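PDB 6NQC: cyanophycinase-like exopeptidase from actinobacterium SCGC AAA027-L06, which probably cleaves peptide bonds as a serine peptidase of family S51, the family that includes cyanophycinase and dipeptidase E. Local coordinates for residues A[135-138]-A[139-143]; A[223-226]-A[227-231]; A[192-195]-A[196-199]; A[215-218]-A[219-223]. All blocks are in the same frame, centred on the assembly; numbering follows the deposited sequence.

Contact 1: A[135-138]-A[139-143]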
ATOM      1  N   PRO A 135      13.585   8.597  -8.550  1.00 18.80           N
ATOM      2  CA  PRO A 135      14.574   7.570  -8.221  1.00 24.18           C
ATOM      3  C   PRO A 135      14.163   6.765  -7.002  1.00 17.62           C
ATOM      4  O   PRO A 135      14.405   5.561  -6.953  1.00 17.79           O
ATOM      5  CB  PRO A 135      15.863   8.378  -7.995  1.00 22.21           C
ATOM      6  CG  PRO A 135      15.495   9.796  -7.976  1.00 25.67           C
ATOM      7  CD  PRO A 135      14.177   9.957  -8.647  1.00 22.49           C
ATOM      8  N   LEU A 136      13.502   7.386  -6.028  1.00 20.65           N
ATOM      9  CA  LEU A 136      13.066   6.643  -4.836  1.00 20.32           C
ATOM     10  C   LEU A 136      12.052   5.563  -5.204  1.00 20.22           C
ATOM     11  O   LEU A 136      12.138   4.417  -4.736  1.00 14.12           O
ATOM     12  CB  LEU A 136      12.473   7.614  -3.812  1.00 14.27           C
ATOM     13  CG  LEU A 136      12.067   6.930  -2.504  1.00 19.35           C
ATOM     14  CD1 LEU A 136      13.301   6.705  -1.662  1.00 16.69           C
ATOM     15  CD2 LEU A 136      11.045   7.740  -1.766  1.00 24.12           C
ATOM     16  N   TRP A 137      11.086   5.905  -6.042  1.00 19.51           N
ATOM     17  CA  TRP A 137      10.115   4.901  -6.469  1.00 14.93           C
ATOM     18  C   TRP A 137      10.809   3.765  -7.232  1.00 20.96           C
ATOM     19  O   TRP A 137      10.495   2.597  -7.038  1.00 17.52           O
ATOM     20  CB  TRP A 137       9.008   5.539  -7.343  1.00 20.73           C
ATOM     21  CG  TRP A 137       8.307   4.437  -8.013  1.00 21.61           C
ATOM     22  CD1 TRP A 137       8.394   4.074  -9.323  1.00 26.02           C
ATOM     23  CD2 TRP A 137       7.481   3.461  -7.375  1.00 19.90           C
ATOM     24  NE1 TRP A 137       7.680   2.917  -9.535  1.00 23.01           N
ATOM     25  CE2 TRP A 137       7.093   2.531  -8.363  1.00 22.11           C
ATOM     26  CE3 TRP A 137       7.054   3.268  -6.064  1.00 26.31           C
ATOM     27  CZ2 TRP A 137       6.294   1.430  -8.077  1.00 19.40           C
ATOM     28  CZ3 TRP A 137       6.250   2.185  -5.788  1.00 24.62           C
ATOM     29  CH2 TRP A 137       5.876   1.285  -6.788  1.00 23.34           C
ATOM     30  N   GLN A 138      11.758   4.094  -8.115  1.00 18.43           N
ATOM     31  CA  GLN A 138      12.453   3.041  -8.847  1.00 17.69           C
ATOM     32  C   GLN A 138      13.184   2.110  -7.871  1.00 17.73           C
ATOM     33  O   GLN A 138      13.168   0.886  -8.041  1.00 18.20           O
ATOM     34  CB  GLN A 138      13.394   3.660  -9.876  1.00 19.45           C
ATOM     35  CG  GLN A 138      13.912   2.687 -10.921  1.00 24.68           C
ATOM     36  CD  GLN A 138      12.801   1.929 -11.614  1.00 24.52           C
ATOM     37  OE1 GLN A 138      11.680   2.431 -11.747  1.00 28.79           O
ATOM     38  NE2 GLN A 138      13.090   0.700 -12.029  1.00 31.77           N
ATOM     39  N   GLY A 139      13.817   2.668  -6.834  1.00 17.13           N
ATOM     40  CA  GLY A 139      14.390   1.836  -5.777  1.00 19.12           C
ATOM     41  C   GLY A 139      13.384   0.930  -5.085  1.00 18.65           C
ATOM     42  O   GLY A 139      13.639  -0.264  -4.874  1.00 17.79           O
ATOM     43  N   ILE A 140      12.242   1.485  -4.696  1.00 18.00           N
ATOM     44  CA  ILE A 140      11.198   0.685  -4.059  1.00 15.10           C
ATOM     45  C   ILE A 140      10.739  -0.436  -4.984  1.00 16.45           C
ATOM     46  O   ILE A 140      10.557  -1.587  -4.559  1.00 19.10           O
ATOM     47  CB  ILE A 140      10.020   1.591  -3.646  1.00 16.30           C
ATOM     48  CG1 ILE A 140      10.492   2.623  -2.632  1.00 17.13           C
ATOM     49  CG2 ILE A 140       8.845   0.743  -3.108  1.00 16.55           C
ATOM     50  CD1 ILE A 140       9.549   3.772  -2.433  1.00 16.22           C
ATOM     51  N   TYR A 141      10.573  -0.119  -6.271  1.00 19.42           N
ATOM     52  CA  TYR A 141      10.145  -1.096  -7.246  1.00 20.34           C
ATOM     53  C   TYR A 141      11.169  -2.211  -7.387  1.00 18.84           C
ATOM     54  O   TYR A 141      10.829  -3.400  -7.333  1.00 21.42           O
ATOM     55  CB  TYR A 141       9.921  -0.400  -8.598  1.00 20.20           C
ATOM     56  CG  TYR A 141       9.531  -1.334  -9.709  1.00 17.58           C
ATOM     57  CD1 TYR A 141       8.259  -1.864  -9.770  1.00 22.63           C
ATOM     58  CD2 TYR A 141      10.441  -1.721 -10.676  1.00 26.89           C
ATOM     59  CE1 TYR A 141       7.883  -2.729 -10.768  1.00 22.33           C
ATOM     60  CE2 TYR A 141      10.076  -2.603 -11.671  1.00 24.85           C
ATOM     61  CZ  TYR A 141       8.782  -3.095 -11.723  1.00 29.49           C
ATOM     62  OH  TYR A 141       8.390  -3.970 -12.724  1.00 35.74           O
ATOM     63  N   GLU A 142      12.440  -1.841  -7.529  1.00 19.79           N
ATOM     64  CA  GLU A 142      13.502  -2.831  -7.602  1.00 21.35           C
ATOM     65  C   GLU A 142      13.550  -3.691  -6.349  1.00 18.74           C
ATOM     66  O   GLU A 142      13.744  -4.918  -6.438  1.00 16.18           O
ATOM     67  CB  GLU A 142      14.843  -2.138  -7.820  1.00 23.97           C
ATOM     68  CG  GLU A 142      15.086  -1.618  -9.255  1.00 26.56           C
ATOM     69  CD  GLU A 142      16.280  -0.679  -9.298  1.00 31.59           C
ATOM     70  OE1 GLU A 142      17.073  -0.649  -8.321  1.00 32.09           O
ATOM     71  OE2 GLU A 142      16.408   0.042 -10.297  1.00 33.04           O
ATOM     72  N   ASN A 143      13.388  -3.075  -5.175  1.00 19.10           N
ATOM     73  CA  ASN A 143      13.375  -3.854  -3.937  1.00 17.17           C
ATOM     74  C   ASN A 143      12.245  -4.877  -3.942  1.00 18.51           C
ATOM     75  O   ASN A 143      12.444  -6.068  -3.639  1.00 16.51           O
ATOM     76  CB  ASN A 143      13.266  -2.911  -2.733  1.00 16.57           C
ATOM     77  CG  ASN A 143      13.429  -3.645  -1.402  1.00 19.48           C
ATOM     78  OD1 ASN A 143      14.492  -4.140  -1.082  1.00 17.82           O
ATOM     79  ND2 ASN A 143      12.366  -3.698  -0.624  1.00 23.95           N
TER
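Four backbone bonds of the alpha-helical i to i+4 kind join 135-138 to 139-143, running from P135 O to G139 N, L136 O to I140 N, W137 O to Y141 N and Q138 O to E142 N. The helix is 135-145 of the S51 peptidase domain, and it packs against strand 116-119 of the main sheet. Its inner side carries L136, W137 and I140. I140 CD1 reaches back to L136 CG at 4.0 Å, and the two side chains cross obliquely. I140 CG2 meets W137 CZ3, also at 4.0 Å, with the side chains at about a right angle. I140 thus touches both residues one turn back, and beyond the helix it packs on I117 and F119. The indole has CG anti to its own backbone N (chi1 165°), which swings the ring along the helix toward I140 and Y141. F178 stacks on this indole. On the solvent side, Q138 and Y141 lie alongside each other, amide and ring planes 45° apart, with Q138 NE2 3.8 Å from Y141 CD2. Y141 CB approaches the W137 indole at a slant near its rim, 4.1 Å from W137 CE2.

Contact 2: A[223-226]-A[227-231]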
ATOM      1  N   LEU A 223      -5.749  -7.548   1.888  1.00 18.50           N
ATOM      2  CA  LEU A 223      -5.606  -8.587   0.880  1.00 18.11           C
ATOM      3  C   LEU A 223      -4.122  -8.672   0.545  1.00 18.75           C
ATOM      4  O   LEU A 223      -3.479  -7.641   0.315  1.00 17.65           O
ATOM      5  CB  LEU A 223      -6.436  -8.255  -0.352  1.00 20.31           C
ATOM      6  CG  LEU A 223      -6.669  -9.360  -1.381  1.00 20.56           C
ATOM      7  CD1 LEU A 223      -7.613 -10.412  -0.787  1.00 17.58           C
ATOM      8  CD2 LEU A 223      -7.250  -8.749  -2.649  1.00 18.54           C
ATOM      9  N   VAL A 224      -3.578  -9.886   0.526  1.00 18.22           N
ATOM     10  CA  VAL A 224      -2.156 -10.083   0.337  1.00 15.70           C
ATOM     11  C   VAL A 224      -1.929 -11.138  -0.725  1.00 19.70           C
ATOM     12  O   VAL A 224      -2.605 -12.178  -0.745  1.00 19.88           O
ATOM     13  CB  VAL A 224      -1.449 -10.484   1.650  1.00 20.02           C
ATOM     14  CG1 VAL A 224      -1.983 -11.811   2.143  1.00 22.04           C
ATOM     15  CG2 VAL A 224       0.046 -10.547   1.436  1.00 19.79           C
ATOM     16  N   LYS A 225      -0.964 -10.879  -1.594  1.00 17.57           N
ATOM     17  CA  LYS A 225      -0.455 -11.885  -2.526  1.00 22.16           C
ATOM     18  C   LYS A 225       0.949 -12.221  -2.026  1.00 17.78           C
ATOM     19  O   LYS A 225       1.866 -11.410  -2.150  1.00 15.03           O
ATOM     20  CB  LYS A 225      -0.412 -11.409  -3.972  1.00 19.20           C
ATOM     21  CG  LYS A 225       0.185 -12.483  -4.942  1.00 16.41           C
ATOM     22  CD  LYS A 225       0.479 -11.939  -6.326  1.00 28.66           C
ATOM     23  CE  LYS A 225      -0.772 -11.790  -7.164  1.00 29.40           C
ATOM     24  NZ  LYS A 225      -0.467 -11.246  -8.558  1.00 34.89           N
ATOM     25  N   ARG A 226       1.122 -13.403  -1.453  1.00 22.08           N
ATOM     26  CA  ARG A 226       2.408 -13.729  -0.856  1.00 23.78           C
ATOM     27  C   ARG A 226       3.459 -14.051  -1.915  1.00 19.98           C
ATOM     28  O   ARG A 226       3.156 -14.577  -2.980  1.00 18.41           O
ATOM     29  CB  ARG A 226       2.249 -14.903   0.111  1.00 18.07           C
ATOM     30  CG  ARG A 226       1.259 -14.693   1.205  1.00 18.87           C
ATOM     31  CD  ARG A 226       1.910 -14.166   2.426  1.00 25.08           C
ATOM     32  NE  ARG A 226       0.920 -13.928   3.480  1.00 21.19           N
ATOM     33  CZ  ARG A 226       1.139 -13.122   4.518  1.00 21.76           C
ATOM     34  NH1 ARG A 226       2.326 -12.536   4.627  1.00 23.81           N
ATOM     35  NH2 ARG A 226       0.192 -12.926   5.448  1.00 20.67           N
ATOM     36  N   SER A 227       4.708 -13.665  -1.624  1.00 23.18           N
ATOM     37  CA  SER A 227       5.844 -14.021  -2.445  1.00 23.15           C
ATOM     38  C   SER A 227       5.828 -15.514  -2.746  1.00 21.31           C
ATOM     39  O   SER A 227       5.636 -16.333  -1.848  1.00 21.31           O
ATOM     40  CB  SER A 227       7.146 -13.662  -1.737  1.00 20.95           C
ATOM     41  OG  SER A 227       8.226 -13.807  -2.643  1.00 20.39           O
ATOM     42  N   GLY A 228       5.989 -15.853  -4.013  1.00 28.42           N
ATOM     43  CA  GLY A 228       5.927 -17.229  -4.441  1.00 30.14           C
ATOM     44  C   GLY A 228       4.551 -17.782  -4.688  1.00 26.30           C
ATOM     45  O   GLY A 228       4.433 -18.979  -4.940  1.00 26.37           O
ATOM     46  N   THR A 229       3.501 -16.966  -4.594  1.00 26.48           N
ATOM     47  CA  THR A 229       2.151 -17.404  -4.901  1.00 29.16           C
ATOM     48  C   THR A 229       1.544 -16.456  -5.924  1.00 22.56           C
ATOM     49  O   THR A 229       2.033 -15.339  -6.123  1.00 25.81           O
ATOM     50  CB  THR A 229       1.253 -17.448  -3.651  1.00 27.70           C
ATOM     51  OG1 THR A 229       0.855 -16.114  -3.293  1.00 25.44           O
ATOM     52  CG2 THR A 229       1.961 -18.084  -2.486  1.00 26.01           C
ATOM     53  N   ASP A 230       0.436 -16.877  -6.552  1.00 25.38           N
ATOM     54  CA  ASP A 230      -0.259 -15.986  -7.473  1.00 31.98           C
ATOM     55  C   ASP A 230      -1.695 -15.681  -7.074  1.00 35.43           C
ATOM     56  O   ASP A 230      -2.413 -15.030  -7.841  1.00 34.24           O
ATOM     57  CB  ASP A 230      -0.265 -16.575  -8.906  1.00 39.89           C
ATOM     58  CG  ASP A 230       0.982 -16.199  -9.696  1.00 55.49           C
ATOM     59  OD1 ASP A 230       1.435 -15.037  -9.581  1.00 65.01           O
ATOM     60  OD2 ASP A 230       1.516 -17.072 -10.421  1.00 63.36           O
ATOM     61  N   HIS A 231      -2.145 -16.159  -5.932  1.00 23.62           N
ATOM     62  CA  HIS A 231      -3.478 -15.845  -5.451  1.00 24.73           C
ATOM     63  C   HIS A 231      -3.393 -14.809  -4.341  1.00 23.08           C
ATOM     64  O   HIS A 231      -2.345 -14.539  -3.764  1.00 21.99           O
ATOM     65  CB  HIS A 231      -4.207 -17.098  -4.944  1.00 24.37           C
ATOM     66  CG  HIS A 231      -3.559 -17.715  -3.754  1.00 32.62           C
ATOM     67  ND1 HIS A 231      -2.395 -18.448  -3.843  1.00 30.97           N
ATOM     68  CD2 HIS A 231      -3.901 -17.700  -2.441  1.00 34.06           C
ATOM     69  CE1 HIS A 231      -2.044 -18.856  -2.632  1.00 40.12           C
ATOM     70  NE2 HIS A 231      -2.943 -18.418  -1.763  1.00 35.46           N
TER
HETATM   71  O   HOH W   1      -1.034 -15.324  -1.258  1.00 23.73           O
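H231 carries a bridging water over one face of its imidazole, 3.7 Å above the plane and toward the rim, and that water is bonded to H231 O, R226 N and T229 OG1. The other flat group, the R226 guanidinium, has V224 CG2 over one face, offset toward the rim. The end of this arginine leads away from the loop, and NH1 makes a salt bridge to D48 of helix 39-51.

These residues form the beta-hairpin connection between antiparallel strands 221-225 and 232-236. A type II beta turn runs from R226 to T229, with G228 in the third position at a positive phi of 83°. The turn is closed at R226 O, which accepts two bonds from one residue: T229 N at 2.9 Å and T229 OG1 at 2.8 Å. The hydroxyl reaches it because OG1 stands between the backbone N and the carbonyl carbon (chi1 77°). Neither donor lies in the carbonyl plane; N is tilted 32° from it.

The water accepts from R226 N and donates to T229 OG1 and H231 O, each at 2.9 Å. It links the strand end to the returning chain. K225 runs alongside that chain, its CG 3.5 Å from H231 O. Its NZ stays 4.4 Å from D230 OD1, beyond a salt bridge.

Backbone and water thus do most of the holding here. The hydroxyl of T229 serves both, giving its proton to R226 O and accepting from the water. The attraction between K225 and D230 is probably modest at this surface.

Contact 3: A[192-195]-A[196-199]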
ATOM      1  N   LYS A 192     -16.961   2.512   5.383  1.00 20.51           N
ATOM      2  CA  LYS A 192     -17.235   3.879   5.825  1.00 23.98           C
ATOM      3  C   LYS A 192     -17.102   4.957   4.756  1.00 21.52           C
ATOM      4  O   LYS A 192     -17.760   5.986   4.899  1.00 19.09           O
ATOM      5  CB  LYS A 192     -16.307   4.232   7.008  1.00 28.15           C
ATOM      6  CG  LYS A 192     -16.353   3.178   8.135  1.00 34.48           C
ATOM      7  CD  LYS A 192     -16.167   3.809   9.505  1.00 38.76           C
ATOM      8  CE  LYS A 192     -16.910   3.046  10.591  1.00 45.39           C
ATOM      9  NZ  LYS A 192     -17.937   3.915  11.252  1.00 63.87           N
ATOM     10  N   PHE A 193     -16.312   4.741   3.682  1.00 20.45           N
ATOM     11  CA  PHE A 193     -15.994   5.797   2.722  1.00 26.40           C
ATOM     12  C   PHE A 193     -17.237   6.486   2.166  1.00 23.37           C
ATOM     13  O   PHE A 193     -17.249   7.711   1.976  1.00 23.40           O
ATOM     14  CB  PHE A 193     -15.198   5.174   1.564  1.00 22.10           C
ATOM     15  CG  PHE A 193     -14.176   6.092   0.898  1.00 23.02           C
ATOM     16  CD1 PHE A 193     -14.465   7.407   0.629  1.00 23.74           C
ATOM     17  CD2 PHE A 193     -12.940   5.585   0.490  1.00 19.38           C
ATOM     18  CE1 PHE A 193     -13.551   8.220   0.012  1.00 24.95           C
ATOM     19  CE2 PHE A 193     -12.004   6.408  -0.168  1.00 21.43           C
ATOM     20  CZ  PHE A 193     -12.316   7.714  -0.405  1.00 27.41           C
ATOM     21  N   PHE A 194     -18.272   5.731   1.881  1.00 19.63           N
ATOM     22  CA  PHE A 194     -19.442   6.291   1.205  1.00 22.60           C
ATOM     23  C   PHE A 194     -20.354   7.055   2.149  1.00 28.48           C
ATOM     24  O   PHE A 194     -21.304   7.698   1.686  1.00 22.77           O
ATOM     25  CB  PHE A 194     -20.177   5.161   0.478  1.00 22.01           C
ATOM     26  CG  PHE A 194     -19.342   4.557  -0.622  1.00 24.15           C
ATOM     27  CD1 PHE A 194     -19.254   5.164  -1.856  1.00 23.03           C
ATOM     28  CD2 PHE A 194     -18.569   3.421  -0.384  1.00 24.08           C
ATOM     29  CE1 PHE A 194     -18.453   4.634  -2.856  1.00 21.69           C
ATOM     30  CE2 PHE A 194     -17.764   2.897  -1.377  1.00 23.85           C
ATOM     31  CZ  PHE A 194     -17.702   3.503  -2.607  1.00 22.32           C
ATOM     32  N   LYS A 195     -20.066   7.045   3.447  1.00 21.01           N
ATOM     33  CA  LYS A 195     -20.744   7.947   4.364  1.00 23.59           C
ATOM     34  C   LYS A 195     -20.126   9.329   4.338  1.00 31.92           C
ATOM     35  O   LYS A 195     -20.730  10.251   4.870  1.00 26.12           O
ATOM     36  CB  LYS A 195     -20.708   7.386   5.784  1.00 22.70           C
ATOM     37  CG  LYS A 195     -21.167   5.929   5.884  1.00 35.43           C
ATOM     38  CD  LYS A 195     -21.211   5.401   7.333  1.00 37.62           C
ATOM     39  CE  LYS A 195     -22.471   4.546   7.580  1.00 60.50           C
ATOM     40  NZ  LYS A 195     -23.316   5.037   8.731  1.00 72.71           N
ATOM     41  N   TRP A 196     -18.965   9.497   3.702  1.00 24.27           N
ATOM     42  CA  TRP A 196     -18.206  10.734   3.791  1.00 25.50           C
ATOM     43  C   TRP A 196     -18.296  11.603   2.536  1.00 23.67           C
ATOM     44  O   TRP A 196     -17.858  12.760   2.576  1.00 26.31           O
ATOM     45  CB  TRP A 196     -16.719  10.463   4.052  1.00 29.33           C
ATOM     46  CG  TRP A 196     -16.414   9.654   5.242  1.00 32.04           C
ATOM     47  CD1 TRP A 196     -17.144   9.574   6.399  1.00 31.69           C
ATOM     48  CD2 TRP A 196     -15.277   8.792   5.413  1.00 35.91           C
ATOM     49  NE1 TRP A 196     -16.546   8.697   7.269  1.00 30.73           N
ATOM     50  CE2 TRP A 196     -15.384   8.219   6.705  1.00 41.12           C
ATOM     51  CE3 TRP A 196     -14.167   8.452   4.595  1.00 33.64           C
ATOM     52  CZ2 TRP A 196     -14.428   7.315   7.208  1.00 40.40           C
ATOM     53  CZ3 TRP A 196     -13.222   7.546   5.093  1.00 34.23           C
ATOM     54  CH2 TRP A 196     -13.361   6.995   6.394  1.00 33.96           C
ATOM     55  N   ILE A 197     -18.835  11.078   1.441  1.00 24.63           N
ATOM     56  CA  ILE A 197     -18.781  11.781   0.169  1.00 23.61           C
ATOM     57  C   ILE A 197     -20.161  11.800  -0.478  1.00 22.28           C
ATOM     58  O   ILE A 197     -20.969  10.901  -0.248  1.00 26.62           O
ATOM     59  CB  ILE A 197     -17.760  11.128  -0.795  1.00 25.44           C
ATOM     60  CG1 ILE A 197     -18.171   9.689  -1.147  1.00 23.65           C
ATOM     61  CG2 ILE A 197     -16.332  11.147  -0.218  1.00 23.29           C
ATOM     62  CD1 ILE A 197     -17.255   9.024  -2.219  1.00 25.55           C
ATOM     63  N   PRO A 198     -20.441  12.761  -1.344  1.00 27.06           N
ATOM     64  CA  PRO A 198     -21.741  12.807  -2.014  1.00 24.69           C
ATOM     65  C   PRO A 198     -21.831  11.770  -3.130  1.00 29.69           C
ATOM     66  O   PRO A 198     -20.855  11.115  -3.512  1.00 23.49           O
ATOM     67  CB  PRO A 198     -21.806  14.239  -2.554  1.00 32.27           C
ATOM     68  CG  PRO A 198     -20.398  14.639  -2.746  1.00 32.37           C
ATOM     69  CD  PRO A 198     -19.556  13.877  -1.732  1.00 28.86           C
ATOM     70  N   ASP A 199     -23.056  11.590  -3.625  1.00 26.23           N
ATOM     71  CA  ASP A 199     -23.310  10.571  -4.646  1.00 35.35           C
ATOM     72  C   ASP A 199     -22.460  10.795  -5.889  1.00 30.03           C
ATOM     73  O   ASP A 199     -22.018   9.821  -6.546  1.00 24.55           O
ATOM     74  CB  ASP A 199     -24.788  10.561  -5.035  1.00 31.76           C
ATOM     75  CG  ASP A 199     -25.681  10.075  -3.919  1.00 46.58           C
ATOM     76  OD1 ASP A 199     -25.141   9.629  -2.876  1.00 43.71           O
ATOM     77  OD2 ASP A 199     -26.921  10.138  -4.075  1.00 46.82           O
TER
HETATM   78  O   HOH W   2     -21.525   8.252  -1.024  1.00 29.68           O
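Between strand 184-187 and helix 199-205 the chain makes a short helical turn, beside a possible Ser-His-Glu triad whose E219 is touched by the K192 side chain. The turn is held by W196 N bonding to F193 O at 3.0 Å, with K195 N to K192 O as a second bond one residue earlier.

W196 folds its indole back over the turn. CG lies beside the backbone N (chi1 -56°), which lays one ring face on the chain. F193 CA packs on that face as a CH-pi contact, 4.2 Å from the centroid of the six-membered ring. K192 O also lies over it, 3.6 Å above the plane. K192 CB meets W196 CZ2 at 3.6 Å.

The F193 ring takes an oblique position to the indole, with planes 43° apart and CD1 4.1 Å from W196 CE3. I197 CG2 comes up at the edge of the phenyl ring, 4.0 Å from F193 CE1. F193, F194 and I197 all continue onto L205 of helix 199-205. A water donates to both F194 O and I197 O and bridges the two carbonyls.

Apolar contact and backbone bonding therefore shape this exposed turn. The indole shields the K192 and F193 backbone on one side, and the water supplies hydrogens to two carbonyls that cannot bond each other.

Contact 4: A[215-218]-A[219-223]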
ATOM      1  N   ILE A 215     -12.076  -3.655  -6.418  1.00 15.93           N
ATOM      2  CA  ILE A 215     -12.372  -4.318  -5.155  1.00 16.03           C
ATOM      3  C   ILE A 215     -12.482  -3.276  -4.069  1.00 14.58           C
ATOM      4  O   ILE A 215     -11.860  -2.200  -4.132  1.00 16.03           O
ATOM      5  CB  ILE A 215     -11.307  -5.366  -4.748  1.00 17.52           C
ATOM      6  CG1 ILE A 215      -9.956  -4.721  -4.437  1.00 16.03           C
ATOM      7  CG2 ILE A 215     -11.167  -6.350  -5.882  1.00 14.22           C
ATOM      8  CD1 ILE A 215      -8.915  -5.707  -3.877  1.00 18.97           C
ATOM      9  N   GLY A 216     -13.238  -3.619  -3.039  1.00 14.67           N
ATOM     10  CA  GLY A 216     -13.305  -2.824  -1.831  1.00 16.47           C
ATOM     11  C   GLY A 216     -12.708  -3.603  -0.676  1.00 19.51           C
ATOM     12  O   GLY A 216     -12.907  -4.815  -0.564  1.00 18.47           O
ATOM     13  N   ILE A 217     -11.979  -2.898   0.180  1.00 15.32           N
ATOM     14  CA  ILE A 217     -11.366  -3.488   1.371  1.00 14.51           C
ATOM     15  C   ILE A 217     -11.880  -2.703   2.568  1.00 15.79           C
ATOM     16  O   ILE A 217     -11.684  -1.483   2.648  1.00 15.47           O
ATOM     17  CB  ILE A 217      -9.834  -3.466   1.295  1.00 16.40           C
ATOM     18  CG1 ILE A 217      -9.378  -4.238   0.035  1.00 18.03           C
ATOM     19  CG2 ILE A 217      -9.225  -4.111   2.551  1.00 14.24           C
ATOM     20  CD1 ILE A 217      -7.843  -4.216  -0.168  1.00 16.29           C
ATOM     21  N   ASP A 218     -12.565  -3.403   3.475  1.00 16.00           N
ATOM     22  CA  ASP A 218     -13.066  -2.800   4.697  1.00 21.88           C
ATOM     23  C   ASP A 218     -11.927  -2.319   5.606  1.00 19.89           C
ATOM     24  O   ASP A 218     -10.761  -2.725   5.481  1.00 15.92           O
ATOM     25  CB  ASP A 218     -13.899  -3.795   5.521  1.00 17.60           C
ATOM     26  CG  ASP A 218     -15.270  -4.059   4.930  1.00 24.85           C
ATOM     27  OD1 ASP A 218     -15.683  -3.284   4.064  1.00 22.75           O
ATOM     28  OD2 ASP A 218     -15.913  -5.045   5.322  1.00 24.48           O
ATOM     29  N   GLU A 219     -12.298  -1.485   6.580  1.00 20.29           N
ATOM     30  CA  GLU A 219     -11.356  -1.089   7.615  1.00 23.24           C
ATOM     31  C   GLU A 219     -10.786  -2.312   8.339  1.00 18.70           C
ATOM     32  O   GLU A 219     -11.433  -3.370   8.462  1.00 18.86           O
ATOM     33  CB  GLU A 219     -12.041  -0.136   8.589  1.00 27.02           C
ATOM     34  CG  GLU A 219     -12.400   1.182   7.897  1.00 19.03           C
ATOM     35  CD  GLU A 219     -12.701   2.320   8.828  1.00 34.45           C
ATOM     36  OE1 GLU A 219     -13.268   2.073   9.906  1.00 29.73           O
ATOM     37  OE2 GLU A 219     -12.374   3.447   8.454  1.00 32.16           O
ATOM     38  N   VAL A 220      -9.517  -2.178   8.709  1.00 16.55           N
ATOM     39  CA  VAL A 220      -8.747  -3.180   9.438  1.00 20.55           C
ATOM     40  C   VAL A 220      -8.821  -4.530   8.755  1.00 23.09           C
ATOM     41  O   VAL A 220      -8.859  -5.572   9.404  1.00 17.71           O
ATOM     42  CB  VAL A 220      -9.255  -3.249  10.898  1.00 22.69           C
ATOM     43  CG1 VAL A 220      -8.253  -4.005  11.764  1.00 22.48           C
ATOM     44  CG2 VAL A 220      -9.497  -1.866  11.426  1.00 25.72           C
ATOM     45  N   THR A 221      -8.805  -4.512   7.425  1.00 17.56           N
ATOM     46  CA  THR A 221      -8.797  -5.709   6.597  1.00 18.46           C
ATOM     47  C   THR A 221      -7.752  -5.488   5.514  1.00 15.90           C
ATOM     48  O   THR A 221      -7.450  -4.338   5.142  1.00 15.72           O
ATOM     49  CB  THR A 221     -10.158  -5.968   5.972  1.00 20.45           C
ATOM     50  OG1 THR A 221     -11.160  -5.933   7.007  1.00 22.93           O
ATOM     51  CG2 THR A 221     -10.233  -7.305   5.283  1.00 23.81           C
ATOM     52  N   ALA A 222      -7.178  -6.600   5.036  1.00 18.98           N
ATOM     53  CA  ALA A 222      -6.153  -6.549   4.010  1.00 21.43           C
ATOM     54  C   ALA A 222      -6.330  -7.722   3.055  1.00 17.12           C
ATOM     55  O   ALA A 222      -6.982  -8.730   3.358  1.00 16.30           O
ATOM     56  CB  ALA A 222      -4.725  -6.548   4.616  1.00 21.99           C
ATOM     57  N   LEU A 223      -5.749  -7.548   1.888  1.00 18.50           N
ATOM     58  CA  LEU A 223      -5.606  -8.587   0.880  1.00 18.11           C
ATOM     59  C   LEU A 223      -4.122  -8.672   0.545  1.00 18.75           C
ATOM     60  O   LEU A 223      -3.479  -7.641   0.315  1.00 17.65           O
ATOM     61  CB  LEU A 223      -6.436  -8.255  -0.352  1.00 20.31           C
ATOM     62  CG  LEU A 223      -6.669  -9.360  -1.381  1.00 20.56           C
ATOM     63  CD1 LEU A 223      -7.613 -10.412  -0.787  1.00 17.58           C
ATOM     64  CD2 LEU A 223      -7.250  -8.749  -2.649  1.00 18.54           C
TER
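D218, I217 and L223 bury the most surface in this contact, at a type II beta turn from D218 to T221 that joins strand 213-217 to strand 221-225. The two strands belong to different sheets, and their segments run at 140° to each other with axes 7.9 Å apart. The turn holds E219, the likely acid of a Ser-His-Glu triad; its OE2 bonds to H189 ND1.

D218 O takes the closing bond from T221 N, but at 3.3 Å and 124° it is weak. T221 adds a second hold from its side chain, OG1 donating to E219 O at 3.0 Å. That donor approaches from above the E219 carbonyl plane. OG1 gets there by lying beside its own backbone N, opposite the carbonyl carbon (chi1 -51°). The same hydroxyl has A238 N as a partner. The D218 carboxylate points away from the turn and bonds to H241 NE2 and K239 N, so both of its oxygens are engaged. These bonds tie the turn to the strand 232-236 to 240-244 connection and the start of 240-244, and are consistent with a fixed place for E219.

I217 meets the returning chain through CG2, which lies 3.1 Å from T221 O, a tight approach of a methyl group to a carbonyl, and 4.0 Å from T221 CB. Further along the strands, L223 packs on both isoleucines. Its CB lies 4.3 Å from I217 CD1. I215 and L223 end the apolar row, crossing at a slant, with I215 CD1 3.7 Å from L223 CD2.

How the contacts relate
Along the chain the order is contact 1, contact 3, contact 4, contact 2. Contacts 4 and 2 share L223 and strand 221-225 of the eight-stranded mixed sheet, one at its start and the other at its end, with centres 15 Å apart. Contact 4 also reaches into the four-stranded sheet through strand 213-217. Contacts 3 and 4 touch, K192 CD lying 3.4 Å from E219 OE1, so the exposed turn 192-199 borders the probable catalytic site. Contact 1, on helix 135-145, lies across the chain's centre from both, its centre about 34 Å from that of contact 3. It packs on strand 116-119 of the eight-stranded sheet, about 20 Å from contact 2 between centres.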